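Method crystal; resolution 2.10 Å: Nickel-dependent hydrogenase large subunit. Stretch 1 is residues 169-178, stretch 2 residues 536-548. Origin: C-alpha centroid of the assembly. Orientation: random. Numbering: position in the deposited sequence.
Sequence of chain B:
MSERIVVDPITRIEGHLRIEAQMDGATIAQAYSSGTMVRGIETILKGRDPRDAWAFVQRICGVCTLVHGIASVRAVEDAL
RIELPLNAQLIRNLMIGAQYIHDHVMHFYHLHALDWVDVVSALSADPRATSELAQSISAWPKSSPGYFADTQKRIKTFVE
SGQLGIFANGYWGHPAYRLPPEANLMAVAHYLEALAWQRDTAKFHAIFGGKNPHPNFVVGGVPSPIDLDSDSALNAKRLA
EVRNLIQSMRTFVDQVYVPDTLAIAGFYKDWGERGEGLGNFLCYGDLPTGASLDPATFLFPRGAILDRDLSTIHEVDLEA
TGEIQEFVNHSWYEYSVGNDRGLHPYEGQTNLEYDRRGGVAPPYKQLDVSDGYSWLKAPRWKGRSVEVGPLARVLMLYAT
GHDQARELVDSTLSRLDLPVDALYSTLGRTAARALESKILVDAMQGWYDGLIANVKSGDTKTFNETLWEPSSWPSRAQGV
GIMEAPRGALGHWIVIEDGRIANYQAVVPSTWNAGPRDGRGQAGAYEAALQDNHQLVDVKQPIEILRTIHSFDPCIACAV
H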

# COMPACT_ATOMS: atom_id res chain seq x y z
N ASN B 169 -23.10 -6.72 -9.87
CA ASN B 169 -23.42 -5.36 -10.34
C ASN B 169 -22.30 -4.69 -11.15
O ASN B 169 -22.20 -3.45 -11.15
CB ASN B 169 -23.77 -4.39 -9.16
CG ASN B 169 -24.87 -4.96 -8.22
OD1 ASN B 169 -25.02 -4.55 -7.04
ND2 ASN B 169 -25.61 -5.88 -8.73
N GLY B 170 -21.40 -5.48 -11.76
CA GLY B 170 -20.25 -4.95 -12.46
C GLY B 170 -20.75 -4.38 -13.80
O GLY B 170 -21.95 -4.49 -14.15
N TYR B 171 -19.85 -3.76 -14.54
CA TYR B 171 -20.23 -2.96 -15.66
C TYR B 171 -20.12 -3.78 -16.93
O TYR B 171 -20.03 -3.24 -18.02
CB TYR B 171 -19.40 -1.64 -15.70
CG TYR B 171 -19.47 -0.82 -14.41
CD1 TYR B 171 -20.63 -0.82 -13.62
CD2 TYR B 171 -18.37 -0.11 -13.94
CE1 TYR B 171 -20.66 -0.12 -12.38
CE2 TYR B 171 -18.39 0.57 -12.70
CZ TYR B 171 -19.52 0.56 -11.93
OH TYR B 171 -19.56 1.26 -10.75
N TRP B 172 -20.09 -5.10 -16.80
CA TRP B 172 -19.86 -6.01 -17.92
C TRP B 172 -20.78 -5.63 -19.13
O TRP B 172 -21.98 -5.35 -18.96
CB TRP B 172 -20.15 -7.46 -17.48
CG TRP B 172 -19.59 -7.73 -16.09
CD1 TRP B 172 -20.31 -8.16 -15.00
CD2 TRP B 172 -18.24 -7.54 -15.64
NE1 TRP B 172 -19.48 -8.24 -13.91
CE2 TRP B 172 -18.22 -7.84 -14.25
CE3 TRP B 172 -17.05 -7.09 -16.26
CZ2 TRP B 172 -17.04 -7.77 -13.46
CZ3 TRP B 172 -15.87 -6.97 -15.47
CH2 TRP B 172 -15.87 -7.34 -14.09
N GLY B 173 -20.23 -5.66 -20.34
CA GLY B 173 -21.07 -5.38 -21.55
C GLY B 173 -21.16 -3.88 -21.83
O GLY B 173 -21.72 -3.46 -22.86
N HIS B 174 -20.55 -3.05 -20.97
CA HIS B 174 -20.50 -1.59 -21.25
C HIS B 174 -19.72 -1.39 -22.59
O HIS B 174 -18.74 -2.15 -22.86
CB HIS B 174 -19.76 -0.89 -20.11
CG HIS B 174 -19.83 0.62 -20.15
ND1 HIS B 174 -19.09 1.38 -21.04
CD2 HIS B 174 -20.46 1.50 -19.34
CE1 HIS B 174 -19.33 2.66 -20.83
NE2 HIS B 174 -20.11 2.76 -19.76
N PRO B 175 -20.14 -0.40 -23.42
CA PRO B 175 -19.53 -0.21 -24.75
C PRO B 175 -18.06 0.24 -24.64
O PRO B 175 -17.31 0.04 -25.59
CB PRO B 175 -20.41 0.89 -25.40
CG PRO B 175 -21.11 1.58 -24.20
CD PRO B 175 -21.38 0.40 -23.28
N ALA B 176 -17.64 0.73 -23.47
CA ALA B 176 -16.22 1.09 -23.27
C ALA B 176 -15.31 -0.16 -23.30
O ALA B 176 -14.08 -0.08 -23.48
CB ALA B 176 -16.04 1.87 -21.93
N TYR B 177 -15.91 -1.33 -23.08
CA TYR B 177 -15.09 -2.59 -23.16
C TYR B 177 -14.89 -3.02 -24.60
O TYR B 177 -15.86 -3.17 -25.33
CB TYR B 177 -15.73 -3.74 -22.37
CG TYR B 177 -15.66 -3.61 -20.87
CD1 TYR B 177 -16.83 -3.53 -20.11
CD2 TYR B 177 -14.41 -3.71 -20.19
CE1 TYR B 177 -16.77 -3.51 -18.70
CE2 TYR B 177 -14.32 -3.72 -18.81
CZ TYR B 177 -15.52 -3.62 -18.06
OH TYR B 177 -15.41 -3.56 -16.69
N ARG B 178 -13.64 -3.17 -25.04
CA ARG B 178 -13.41 -3.37 -26.47
C ARG B 178 -12.65 -4.66 -26.82
O ARG B 178 -12.58 -5.03 -28.00
CB ARG B 178 -12.67 -2.15 -27.08
CG ARG B 178 -13.27 -0.70 -26.80
CD ARG B 178 -12.38 0.21 -27.65
NE ARG B 178 -11.91 1.56 -27.25
CZ ARG B 178 -12.74 2.51 -26.97
NH1 ARG B 178 -12.32 3.73 -26.66
NH2 ARG B 178 -14.02 2.17 -26.89
N LEU B 536 -18.85 10.63 -20.20
CA LEU B 536 -19.42 9.40 -19.60
C LEU B 536 -20.58 8.89 -20.46
O LEU B 536 -21.54 9.65 -20.70
CB LEU B 536 -19.96 9.72 -18.21
CG LEU B 536 -19.02 9.60 -17.00
CD1 LEU B 536 -17.66 10.08 -17.42
CD2 LEU B 536 -19.57 10.44 -15.83
N VAL B 537 -20.53 7.65 -20.93
CA VAL B 537 -21.73 7.12 -21.52
C VAL B 537 -22.92 6.96 -20.56
O VAL B 537 -24.08 7.19 -20.96
CB VAL B 537 -21.59 5.96 -22.56
CG1 VAL B 537 -20.18 5.65 -23.01
CG2 VAL B 537 -22.47 4.76 -22.24
N ASP B 538 -22.63 6.64 -19.30
CA ASP B 538 -23.67 6.33 -18.33
C ASP B 538 -23.20 6.62 -16.90
O ASP B 538 -22.31 5.95 -16.37
CB ASP B 538 -24.06 4.87 -18.51
CG ASP B 538 -25.11 4.38 -17.49
OD1 ASP B 538 -25.45 3.18 -17.56
OD2 ASP B 538 -25.51 5.15 -16.59
N VAL B 539 -23.81 7.62 -16.26
CA VAL B 539 -23.39 8.05 -14.94
C VAL B 539 -23.54 7.02 -13.85
O VAL B 539 -22.89 7.12 -12.80
CB VAL B 539 -24.01 9.42 -14.51
CG1 VAL B 539 -23.56 10.53 -15.53
CG2 VAL B 539 -25.58 9.36 -14.34
N LYS B 540 -24.32 5.97 -14.12
CA LYS B 540 -24.47 4.87 -13.15
C LYS B 540 -23.44 3.78 -13.27
O LYS B 540 -23.45 2.85 -12.48
CB LYS B 540 -25.85 4.25 -13.33
CG LYS B 540 -26.97 5.28 -13.09
CD LYS B 540 -28.26 4.65 -12.56
CE LYS B 540 -29.32 5.77 -12.37
NZ LYS B 540 -30.66 5.29 -11.83
N GLN B 541 -22.66 3.82 -14.36
CA GLN B 541 -21.59 2.86 -14.63
C GLN B 541 -20.42 3.71 -15.14
O GLN B 541 -20.08 3.67 -16.33
CB GLN B 541 -22.00 1.82 -15.71
CG GLN B 541 -23.24 0.97 -15.34
CD GLN B 541 -23.35 -0.37 -16.16
OE1 GLN B 541 -22.86 -0.49 -17.25
NE2 GLN B 541 -23.94 -1.37 -15.55
N PRO B 542 -19.82 4.52 -14.26
CA PRO B 542 -18.83 5.52 -14.66
C PRO B 542 -17.43 4.88 -14.90
O PRO B 542 -16.43 5.28 -14.32
CB PRO B 542 -18.81 6.44 -13.44
CG PRO B 542 -18.84 5.39 -12.29
CD PRO B 542 -19.99 4.50 -12.78
N ILE B 543 -17.38 3.86 -15.76
CA ILE B 543 -16.14 3.21 -16.06
C ILE B 543 -15.06 4.20 -16.58
O ILE B 543 -13.90 3.99 -16.36
CB ILE B 543 -16.41 2.09 -17.02
CG1 ILE B 543 -15.21 1.15 -17.17
CG2 ILE B 543 -16.86 2.65 -18.35
CD1 ILE B 543 -15.61 -0.24 -17.76
N GLU B 544 -15.46 5.32 -17.19
CA GLU B 544 -14.46 6.21 -17.73
C GLU B 544 -13.75 6.96 -16.63
O GLU B 544 -12.59 7.29 -16.74
CB GLU B 544 -15.07 7.23 -18.70
CG GLU B 544 -15.82 6.60 -19.94
CD GLU B 544 -17.32 6.34 -19.70
OE1 GLU B 544 -18.09 6.29 -20.70
OE2 GLU B 544 -17.77 6.16 -18.55
N ILE B 545 -14.46 7.26 -15.55
CA ILE B 545 -13.84 7.89 -14.40
C ILE B 545 -12.82 6.91 -13.78
O ILE B 545 -11.66 7.28 -13.51
CB ILE B 545 -14.91 8.34 -13.39
CG1 ILE B 545 -15.55 9.64 -13.89
CG2 ILE B 545 -14.28 8.56 -11.98
CD1 ILE B 545 -16.78 10.13 -12.98
N LEU B 546 -13.25 5.66 -13.60
CA LEU B 546 -12.44 4.67 -12.95
C LEU B 546 -11.16 4.45 -13.75
O LEU B 546 -10.11 4.31 -13.18
CB LEU B 546 -13.22 3.35 -12.79
CG LEU B 546 -14.49 3.41 -11.92
CD1 LEU B 546 -15.11 2.01 -11.81
CD2 LEU B 546 -14.22 3.95 -10.55
N ARG B 547 -11.26 4.34 -15.07
CA ARG B 547 -10.04 4.05 -15.84
C ARG B 547 -8.95 5.06 -15.55
O ARG B 547 -7.82 4.69 -15.37
CB ARG B 547 -10.35 4.08 -17.36
CG ARG B 547 -10.96 2.84 -17.83
CD ARG B 547 -11.43 2.93 -19.29
NE ARG B 547 -12.00 1.66 -19.65
CZ ARG B 547 -12.34 1.26 -20.86
NH1 ARG B 547 -12.27 2.09 -21.90
NH2 ARG B 547 -12.81 0.04 -21.02
N THR B 548 -9.31 6.35 -15.51
CA THR B 548 -8.35 7.43 -15.32
C THR B 548 -7.93 7.55 -13.87
O THR B 548 -6.70 7.57 -13.55
CB THR B 548 -8.89 8.75 -15.88
OG1 THR B 548 -8.87 8.69 -17.31
CG2 THR B 548 -8.02 9.98 -15.46
O HOH W 1 -24.02 -1.84 -12.29
O HOH W 2 -21.93 2.22 -10.12
O HOH W 3 -23.00 -2.40 -18.96
O HOH W 4 -20.28 5.35 -18.51

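What direct polar bond joins the two stretches? It comes from Arg 547, on the helix of stretch 2, whose extended side chain carries its guanidinium to the backbone of stretch 1. Arg 547 NH2 donates to Ala 176 O at 2.8 Å, and Arg 547 NH1 adds a weak hydrogen bond to Ala 176 O at 3.2 Å, so one carbonyl oxygen receives both terminal nitrogens. Arginine suits the place because it is long and has several donors, and NE and NH2 also find partners elsewhere in the structure. The methyl of Ala 176 lies over one face of the guanidinium, with Ala 176 CB 3.8 Å from Arg 547 NH1.

How do aromatic rings and aliphatic chains pack in this contact? Three rings of stretch 1 present a face to stretch 2. Tyr 171, its CA-to-CB bond directed toward the other stretch, lays its ring against Gln 541, and Gln 541 CA sits 3.9 Å from the ring centroid, close to the ring normal. Leu 546 meets the same ring at its edge, Leu 546 CD1 lying 3.7 Å from Tyr 171 CE2. Ile 543 serves the other two rings through different atoms: Ile 543 CG2 is 3.6 Å from the centroid of the His 174 ring, and Ile 543 CD1 is 3.8 Å from that of the Tyr 177 ring. A branched side chain suits this position, since its two arms reach separate rings. The small Ala 176 also packs on it, with Ala 176 CB 3.8 Å from Ile 543 CG2. Farther out, Pro 175 CG touches Val 537 CG2 at 4.0 Å, an apolar contact between two exposed residues.

What role does water play? It links polar groups that do not bond directly. Water 4 lies 2.9 Å from His 174 NE2, accepts from Asp 538 N at 2.8 Å and lies within hydrogen-bonding distance of Gln 541 O (2.8 Å) and Glu 544 OE2 (2.6 Å), joining the imidazole to the turn and helix of stretch 2. Water 2 connects Tyr 171 OH, 2.6 Å away, with Lys 540 O at 2.9 Å, giving the phenol a polar partner beside its apolar packing. Water 1 donates to Asn 169 O at 2.7 Å and accepts from Gln 541 NE2 at 3.3 Å.

How are the partners held in position? Hydrogen bonds within each stretch brace them. Ala 176 N donates to His 174 ND1 at 2.9 Å, which orients the imidazole and leaves NE2 facing water 4. In stretch 2, Val 537 N donates to Glu 544 OE1 at 2.8 Å, tying the loop to the helix. A type II turn from Tyr 171 to His 174 includes Gly 173, whose backbone angles would jam a side chain against the carbonyl of Trp 172. Together the stretches bury 628 Å², with Tyr 171 covered most.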